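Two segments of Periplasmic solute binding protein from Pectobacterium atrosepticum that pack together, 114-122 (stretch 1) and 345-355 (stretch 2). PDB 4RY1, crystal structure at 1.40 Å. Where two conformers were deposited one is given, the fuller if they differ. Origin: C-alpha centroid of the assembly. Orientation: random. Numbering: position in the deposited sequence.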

ATOM      1  N   SER A 114       8.113   0.379   7.819  1.00 12.27           N
ATOM      2  CA  SER A 114       6.971  -0.200   8.515  1.00 12.13           C
ATOM      3  C   SER A 114       6.408  -1.285   7.619  1.00 12.25           C
ATOM      4  O   SER A 114       6.563  -1.246   6.386  1.00 12.34           O
ATOM      5  CB  SER A 114       5.906   0.833   8.824  1.00 15.11           C
ATOM      6  OG  SER A 114       5.403   1.397   7.663  1.00 16.73           O
ATOM      7  N   MET A 115       5.720  -2.241   8.231  1.00 11.55           N
ATOM      8  CA  MET A 115       4.883  -3.182   7.523  1.00 11.43           C
ATOM      9  C   MET A 115       3.494  -2.583   7.483  1.00 10.79           C
ATOM     10  O   MET A 115       3.118  -1.797   8.365  1.00 14.20           O
ATOM     11  CB  MET A 115       4.921  -4.571   8.196  1.00 13.89           C
ATOM     12  CG  MET A 115       6.299  -5.255   8.112  1.00 13.91           C
ATOM     13  SD  MET A 115       7.041  -5.546   6.436  1.00 11.97           S
ATOM     14  CE  MET A 115       5.860  -6.780   5.888  1.00 21.27           C
ATOM     15  N   THR A 116       2.724  -2.975   6.485  1.00 10.40           N
ATOM     16  CA  THR A 116       1.350  -2.503   6.329  1.00 10.89           C
ATOM     17  C   THR A 116       0.496  -3.592   5.690  1.00 11.58           C
ATOM     18  O   THR A 116       1.014  -4.502   5.028  1.00 13.50           O
ATOM     19  CB  THR A 116       1.304  -1.193   5.508  1.00 11.94           C
ATOM     20  OG1 THR A 116       0.005  -0.608   5.591  1.00 13.76           O
ATOM     21  CG2 THR A 116       1.639  -1.400   4.048  1.00 12.59           C
ATOM     22  N   SER A 117      -0.801  -3.534   5.973  1.00 11.92           N
ATOM     23  CA  SER A 117      -1.779  -4.496   5.485  1.00 11.70           C
ATOM     24  C   SER A 117      -2.950  -3.760   4.901  1.00 12.04           C
ATOM     25  O   SER A 117      -3.273  -2.645   5.341  1.00 12.00           O
ATOM     26  CB  SER A 117      -2.270  -5.399   6.613  1.00 13.98           C
ATOM     27  OG  SER A 117      -1.195  -6.078   7.234  1.00 13.80           O
ATOM     28  N   ARG A 118      -3.590  -4.393   3.917  1.00 12.56           N
ATOM     29  CA  ARG A 118      -4.880  -3.912   3.416  1.00 14.30           C
ATOM     30  C   ARG A 118      -5.980  -4.237   4.443  1.00 13.98           C
ATOM     31  O   ARG A 118      -6.091  -5.373   4.902  1.00 15.63           O
ATOM     32  CB  ARG A 118      -5.264  -4.596   2.102  1.00 15.97           C
ATOM     33  CG  ARG A 118      -4.476  -4.223   0.864  1.00 16.03           C
ATOM     34  CD  ARG A 118      -4.891  -2.873   0.323  1.00 14.36           C
ATOM     35  NE  ARG A 118      -4.231  -2.555  -0.943  1.00 13.50           N
ATOM     36  CZ  ARG A 118      -4.448  -1.467  -1.662  1.00 12.67           C
ATOM     37  NH1 ARG A 118      -5.333  -0.559  -1.293  1.00 12.79           N
ATOM     38  NH2 ARG A 118      -3.737  -1.265  -2.762  1.00 14.86           N
ATOM     39  N   SER A 119      -6.806  -3.259   4.784  1.00 12.06           N
ATOM     40  CA  SER A 119      -7.951  -3.499   5.654  1.00 11.76           C
ATOM     41  C   SER A 119      -9.049  -2.486   5.345  1.00 13.74           C
ATOM     42  O   SER A 119      -8.831  -1.493   4.668  1.00 13.97           O
ATOM     43  CB  SER A 119      -7.529  -3.518   7.116  1.00 14.78           C
ATOM     44  OG  SER A 119      -6.918  -2.298   7.499  1.00 16.83           O
ATOM     45  N   MET A 120     -10.263  -2.808   5.769  1.00 13.78           N
ATOM     46  CA  MET A 120     -11.380  -1.897   5.597  0.50 14.83           C
ATOM     47  C   MET A 120     -11.402  -0.778   6.630  1.00 14.41           C
ATOM     48  O   MET A 120     -11.269  -1.012   7.838  1.00 15.58           O
ATOM     49  CB  MET A 120     -12.687  -2.670   5.664  0.50 14.78           C
ATOM     50  CG  MET A 120     -12.919  -3.505   4.428  0.50 14.23           C
ATOM     51  SD  MET A 120     -13.147  -2.566   2.896  0.50  6.72           S
ATOM     52  CE  MET A 120     -13.705  -3.927   1.872  0.50 14.18           C
ATOM     53  N   ILE A 121     -11.630   0.431   6.146  1.00 15.38           N
ATOM     54  CA  ILE A 121     -11.862   1.609   6.963  1.00 15.64           C
ATOM     55  C   ILE A 121     -13.281   2.043   6.578  1.00 15.01           C
ATOM     56  O   ILE A 121     -13.571   2.242   5.407  1.00 15.99           O
ATOM     57  CB  ILE A 121     -10.832   2.720   6.675  1.00 19.56           C
ATOM     58  CG1 ILE A 121      -9.430   2.205   6.980  1.00 21.05           C
ATOM     59  CG2 ILE A 121     -11.165   3.973   7.471  1.00 27.17           C
ATOM     60  CD1 ILE A 121      -9.177   2.066   8.454  1.00 21.05           C
ATOM     61  N   TYR A 122     -14.163   2.173   7.561  1.00 15.75           N
ATOM     62  CA  TYR A 122     -15.553   2.500   7.318  1.00 14.95           C
ATOM     63  C   TYR A 122     -15.953   3.784   8.006  1.00 17.76           C
ATOM     64  O   TYR A 122     -15.443   4.113   9.078  1.00 16.61           O
ATOM     65  CB  TYR A 122     -16.457   1.373   7.819  1.00 16.56           C
ATOM     66  CG  TYR A 122     -16.373   0.058   7.090  1.00 15.06           C
ATOM     67  CD1 TYR A 122     -16.536  -0.012   5.700  1.00 15.53           C
ATOM     68  CD2 TYR A 122     -16.199  -1.146   7.792  1.00 16.25           C
ATOM     69  CE1 TYR A 122     -16.524  -1.234   5.036  1.00 15.95           C
ATOM     70  CE2 TYR A 122     -16.181  -2.369   7.131  1.00 16.54           C
ATOM     71  CZ  TYR A 122     -16.332  -2.423   5.762  1.00 16.09           C
ATOM     72  OH  TYR A 122     -16.346  -3.636   5.093  1.00 18.46           O
ATOM     73  N   ASN A 345      -6.268   5.683  18.183  1.00 16.96           N
ATOM     74  CA  ASN A 345      -5.590   5.983  16.935  1.00 15.45           C
ATOM     75  C   ASN A 345      -5.983   4.967  15.873  1.00 14.36           C
ATOM     76  O   ASN A 345      -5.800   3.766  16.046  1.00 14.74           O
ATOM     77  CB  ASN A 345      -4.075   6.008  17.156  1.00 14.96           C
ATOM     78  CG  ASN A 345      -3.335   6.374  15.894  1.00 13.86           C
ATOM     79  OD1 ASN A 345      -3.235   5.557  14.986  1.00 14.61           O
ATOM     80  ND2 ASN A 345      -2.845   7.603  15.820  1.00 14.76           N
ATOM     81  N   LEU A 346      -6.532   5.467  14.769  1.00 14.06           N
ATOM     82  CA  LEU A 346      -7.108   4.589  13.741  1.00 14.10           C
ATOM     83  C   LEU A 346      -6.045   3.689  13.068  1.00 13.40           C
ATOM     84  O   LEU A 346      -6.300   2.524  12.765  1.00 14.12           O
ATOM     85  CB  LEU A 346      -7.867   5.410  12.691  1.00 15.39           C
ATOM     86  CG  LEU A 346      -8.572   4.650  11.578  1.00 15.56           C
ATOM     87  CD1 LEU A 346      -9.553   3.600  12.093  1.00 17.06           C
ATOM     88  CD2 LEU A 346      -9.289   5.653  10.693  1.00 16.73           C
ATOM     89  N   LEU A 347      -4.871   4.261  12.796  1.00 12.71           N
ATOM     90  CA  LEU A 347      -3.766   3.465  12.257  1.00 12.84           C
ATOM     91  C   LEU A 347      -3.380   2.321  13.210  1.00 11.51           C
ATOM     92  O   LEU A 347      -3.270   1.180  12.811  1.00 13.48           O
ATOM     93  CB  LEU A 347      -2.574   4.357  11.921  1.00 13.55           C
ATOM     94  CG  LEU A 347      -1.205   3.657  11.759  1.00 13.89           C
ATOM     95  CD1 LEU A 347      -1.197   2.627  10.635  1.00 15.32           C
ATOM     96  CD2 LEU A 347      -0.135   4.713  11.549  1.00 15.80           C
ATOM     97  N   ALA A 348      -3.229   2.645  14.497  1.00 12.79           N
ATOM     98  CA  ALA A 348      -2.856   1.636  15.476  1.00 13.92           C
ATOM     99  C   ALA A 348      -3.926   0.559  15.525  1.00 13.82           C
ATOM    100  O   ALA A 348      -3.641  -0.626  15.601  1.00 14.68           O
ATOM    101  CB  ALA A 348      -2.704   2.272  16.842  1.00 16.44           C
ATOM    102  N   ASN A 349      -5.174   0.989  15.482  1.00 13.71           N
ATOM    103  CA  ASN A 349      -6.282   0.030  15.561  1.00 15.40           C
ATOM    104  C   ASN A 349      -6.326  -0.902  14.325  1.00 13.77           C
ATOM    105  O   ASN A 349      -6.480  -2.129  14.435  1.00 14.41           O
ATOM    106  CB  ASN A 349      -7.608   0.784  15.727  1.00 19.36           C
ATOM    107  CG  ASN A 349      -7.765   1.391  17.124  1.00 20.96           C
ATOM    108  OD1 ASN A 349      -7.223   0.875  18.094  1.00 28.69           O
ATOM    109  ND2 ASN A 349      -8.501   2.480  17.217  1.00 28.93           N
ATOM    110  N   ALA A 350      -6.159  -0.312  13.142  1.00 13.63           N
ATOM    111  CA  ALA A 350      -6.119  -1.101  11.905  1.00 13.67           C
ATOM    112  C   ALA A 350      -4.929  -2.069  11.856  1.00 13.23           C
ATOM    113  O   ALA A 350      -5.056  -3.231  11.465  1.00 12.68           O
ATOM    114  CB  ALA A 350      -6.073  -0.169  10.712  1.00 13.79           C
ATOM    115  N   TYR A 351      -3.776  -1.574  12.285  1.00 13.70           N
ATOM    116  CA  TYR A 351      -2.554  -2.391  12.304  1.00 13.78           C
ATOM    117  C   TYR A 351      -2.683  -3.561  13.297  1.00 13.47           C
ATOM    118  O   TYR A 351      -2.375  -4.706  12.963  1.00 13.39           O
ATOM    119  CB  TYR A 351      -1.355  -1.515  12.648  1.00 13.73           C
ATOM    120  CG  TYR A 351      -0.023  -2.212  12.624  1.00 13.41           C
ATOM    121  CD1 TYR A 351       0.456  -2.871  13.741  1.00 14.52           C
ATOM    122  CD2 TYR A 351       0.754  -2.193  11.461  1.00 14.66           C
ATOM    123  CE1 TYR A 351       1.699  -3.492  13.718  1.00 14.48           C
ATOM    124  CE2 TYR A 351       1.979  -2.796  11.413  1.00 15.37           C
ATOM    125  CZ  TYR A 351       2.458  -3.441  12.522  1.00 15.68           C
ATOM    126  OH  TYR A 351       3.695  -4.030  12.388  1.00 19.26           O
ATOM    127  N   ARG A 352      -3.188  -3.267  14.491  1.00 14.37           N
ATOM    128  CA  ARG A 352      -3.394  -4.284  15.527  1.00 15.88           C
ATOM    129  C   ARG A 352      -4.426  -5.304  15.089  1.00 15.49           C
ATOM    130  O   ARG A 352      -4.250  -6.487  15.354  1.00 18.66           O
ATOM    131  CB  ARG A 352      -3.753  -3.653  16.874  1.00 17.27           C
ATOM    132  CG  ARG A 352      -2.551  -2.975  17.518  1.00 18.79           C
ATOM    133  CD  ARG A 352      -2.908  -2.173  18.754  1.00 22.16           C
ATOM    134  NE  ARG A 352      -1.700  -1.787  19.480  1.00 27.79           N
ATOM    135  CZ  ARG A 352      -1.657  -0.888  20.461  1.00 28.31           C
ATOM    136  NH1 ARG A 352      -2.754  -0.247  20.856  1.00 28.82           N
ATOM    137  NH2 ARG A 352      -0.503  -0.623  21.046  1.00 35.09           N
ATOM    138  N   ALA A 353      -5.472  -4.857  14.375  1.00 15.30           N
ATOM    139  CA  ALA A 353      -6.484  -5.783  13.848  1.00 16.30           C
ATOM    140  C   ALA A 353      -5.873  -6.735  12.822  1.00 16.47           C
ATOM    141  O   ALA A 353      -6.121  -7.953  12.841  1.00 17.54           O
ATOM    142  CB  ALA A 353      -7.665  -5.028  13.261  1.00 18.17           C
ATOM    143  N   ALA A 354      -5.070  -6.185  11.920  1.00 14.63           N
ATOM    144  CA  ALA A 354      -4.377  -7.022  10.934  1.00 14.88           C
ATOM    145  C   ALA A 354      -3.463  -8.039  11.617  1.00 16.49           C
ATOM    146  O   ALA A 354      -3.410  -9.211  11.210  1.00 16.20           O
ATOM    147  CB  ALA A 354      -3.587  -6.168   9.952  1.00 14.67           C
ATOM    148  N   ALA A 355      -2.764  -7.592  12.661  1.00 15.34           N
ATOM    149  CA  ALA A 355      -1.842  -8.461  13.395  1.00 17.52           C
ATOM    150  C   ALA A 355      -2.553  -9.638  14.075  1.00 17.89           C
ATOM    151  O   ALA A 355      -1.946 -10.711  14.284  1.00 23.39           O
ATOM    152  CB  ALA A 355      -1.027  -7.662  14.401  1.00 18.49           C
TER
HETATM  153  O   HOH W   1       5.574  -2.404  11.093  1.00 13.56           O
HETATM  154  O   HOH W   2      -4.483  -3.017   8.578  1.00 15.27           O

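Strand 114-122 crosses helix 346-355 at 84°, nearly perpendicular, with the axes 8.6 Å apart at closest approach. At the close approach the facing residues are small: Ser-117 CA lies 6.5 Å from Ala-354 CA, and Ser-119 CA lies 6.9 Å from Ala-350 CA. No direct hydrogen bond joins the stretches; contact and water do the work, burying 301 Å² in total.

At Met-115 the link is through the backbone. Its O lies 3.4 Å from Tyr-351 CE2, near the ring plane and at the ring edge, while water 1 accepts from Met-115 N (2.9 Å) and bonds Tyr-351 OH (2.8 Å). Thr-116 and Arg-118 point their CB atoms away, consistent with the alternation of a strand, leaving Ser-117 and Ser-119 to point CB toward the helix.

Ser-117 OG sits 3.6 Å from Ala-354 CB, a van der Waals contact; the hydroxyl is hydrogen-bonded elsewhere in the structure. Ser-119 OG similarly approaches Ala-350 CB at 3.9 Å, and it bonds water 2 at 2.8 Å. That water donates a weak bond to Ala-350 O (3.0 Å), a carbonyl that also accepts from Ala-354 N (3.0 Å) within the helix.

Ile-121 supplies the apolar end. Its CB points sideways, but CD1 reaches Leu-346 CD1 at 4.0 Å and Ala-350 CB at 4.4 Å.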